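Local coordinates for protein arylmalonate decarboxylase (Bordetella bronchiseptica, PDB 3IXL) that catalyses the enantioselective decarboxylation of 2-aryl-2-methylmalonates, taking up a proton to give 2-arylpropionates and carbon dioxide, at residues 113-118 with 207-212. The protein carries 2 engineered substitutions. Sequence-based numbering, arbitrary orientation.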
# COMPACT_ATOMS: atom_id res chain seq x y z
N ARG A 113 -5.08 -7.88 8.88
CA ARG A 113 -6.04 -8.87 9.37
C ARG A 113 -5.63 -10.30 9.04
O ARG A 113 -5.72 -11.19 9.88
CB ARG A 113 -7.44 -8.55 8.87
CG ARG A 113 -8.02 -7.32 9.57
CD ARG A 113 -9.22 -6.77 8.84
NE ARG A 113 -9.65 -5.49 9.40
CZ ARG A 113 -10.40 -4.61 8.76
NH1 ARG A 113 -10.80 -4.85 7.51
NH2 ARG A 113 -10.74 -3.47 9.35
N ALA A 114 -5.14 -10.51 7.82
CA ALA A 114 -4.66 -11.83 7.40
C ALA A 114 -3.56 -12.36 8.32
O ALA A 114 -3.42 -13.58 8.50
CB ALA A 114 -4.15 -11.77 5.96
N LEU A 115 -2.77 -11.45 8.87
CA LEU A 115 -1.63 -11.83 9.72
C LEU A 115 -1.96 -11.72 11.21
O LEU A 115 -1.06 -11.88 12.05
CB LEU A 115 -0.40 -10.99 9.36
CG LEU A 115 0.17 -11.33 7.99
CD1 LEU A 115 1.04 -10.21 7.46
CD2 LEU A 115 0.96 -12.65 8.05
N GLY A 116 -3.22 -11.47 11.54
CA GLY A 116 -3.67 -11.41 12.93
C GLY A 116 -3.11 -10.24 13.71
O GLY A 116 -2.90 -10.33 14.92
N VAL A 117 -2.89 -9.12 13.03
CA VAL A 117 -2.33 -7.94 13.66
C VAL A 117 -3.45 -7.00 14.08
O VAL A 117 -4.18 -6.49 13.24
CB VAL A 117 -1.34 -7.23 12.71
CG1 VAL A 117 -0.79 -5.96 13.35
CG2 VAL A 117 -0.21 -8.15 12.33
N ARG A 118 -3.58 -6.79 15.38
CA ARG A 118 -4.53 -5.82 15.93
C ARG A 118 -3.78 -4.59 16.44
O ARG A 118 -4.15 -3.46 16.13
CB ARG A 118 -5.36 -6.46 17.05
CG ARG A 118 -6.18 -5.49 17.90
CD ARG A 118 -7.42 -5.00 17.17
NE ARG A 118 -8.44 -6.04 17.03
CZ ARG A 118 -9.60 -6.06 17.68
NH1 ARG A 118 -9.92 -5.09 18.53
NH2 ARG A 118 -10.46 -7.05 17.48
N PRO A 207 5.09 -10.14 12.08
CA PRO A 207 4.89 -9.87 10.66
C PRO A 207 4.95 -8.38 10.31
O PRO A 207 4.64 -7.53 11.16
CB PRO A 207 3.49 -10.43 10.38
CG PRO A 207 2.79 -10.32 11.67
CD PRO A 207 3.82 -10.50 12.75
N VAL A 208 5.35 -8.10 9.08
CA VAL A 208 5.35 -6.75 8.51
C VAL A 208 4.40 -6.71 7.32
O VAL A 208 4.46 -7.56 6.42
CB VAL A 208 6.75 -6.33 8.01
CG1 VAL A 208 6.71 -4.94 7.37
CG2 VAL A 208 7.74 -6.37 9.14
N VAL A 209 3.53 -5.70 7.30
CA VAL A 209 2.71 -5.41 6.13
C VAL A 209 3.25 -4.12 5.54
O VAL A 209 3.31 -3.11 6.22
CB VAL A 209 1.21 -5.30 6.48
CG1 VAL A 209 0.39 -4.85 5.26
CG2 VAL A 209 0.68 -6.64 6.97
N SER A 210 3.65 -4.17 4.27
CA SER A 210 4.25 -3.03 3.60
C SER A 210 3.32 -2.58 2.47
O SER A 210 2.79 -3.42 1.75
CB SER A 210 5.62 -3.42 3.05
OG SER A 210 6.22 -2.33 2.37
N SER A 211 3.15 -1.27 2.33
CA SER A 211 2.18 -0.71 1.36
C SER A 211 2.24 -1.29 -0.06
O SER A 211 1.23 -1.80 -0.56
CB SER A 211 2.35 0.81 1.26
OG SER A 211 1.88 1.47 2.41
N SER A 212 3.38 -1.17 -0.73
CA SER A 212 3.45 -1.59 -2.13
C SER A 212 3.22 -3.10 -2.29
O SER A 212 2.33 -3.52 -3.03
CB SER A 212 4.75 -1.12 -2.78
OG SER A 212 4.73 -1.39 -4.17
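Leu115 lies alongside the Pro207 ring, the two side chains running past each other in opposite directions, and its CD1 passes on to Val209. That methyl touches both Pro207, just before the edge strand, and Val209 within it: CD1 is 3.8 Å from Pro207 CB and 3.6 Å from Val209 CG2. With CG anti to the carbonyl carbon (chi1 -69°), the leucine reaches across to the strand, and its CB also comes within 4.0 Å of Pro207 CG. The proline ring is covered a second time by Val117, whose CG2 meets Pro207 CG at 3.8 Å. Pro207 thus presents CB mainly to the leucine and CG to both residues. Val209 turns its CG2 branch to Leu115, and its side chain also packs on Val108 and Leu112 of helix 104-114.

Leu115 and Val117 stand on either side of Gly116 in sequence, within the Schellman motif that ends this helix; Val117 also packs on Leu112. Gly116, at positive phi (68°), is the C' residue; its N bonds to Arg113 O at 3.0 Å, and Val117 N turns back to Leu112 O. The chain then enters strand 119-124, while Pro207 leads into strand 208-210 at the edge of the same parallel four-stranded sheet. Pro207 and Val209 make backbone hydrogen bonds to Ile184 of the neighbouring strand 183-187. The contact therefore packs a helix-to-strand turn against the start of the edge strand, in an alpha/beta protein of the Asp/Glu racemase clan. Arg235 and Leu236 of helix 235-238 also touch Leu115, and Arg235 reaches Pro207.

The side chain of Val209 is about 12 Å from the bound 2-phenylacetic acid, so this is structural packing at a distance from the pocket. No hydrogen bond or salt bridge spans the two segments; the close side-chain contacts are all between aliphatic carbons, so the fit probably rests on shape complementarity and burial of apolar surface, with Leu115 still partly open to solvent.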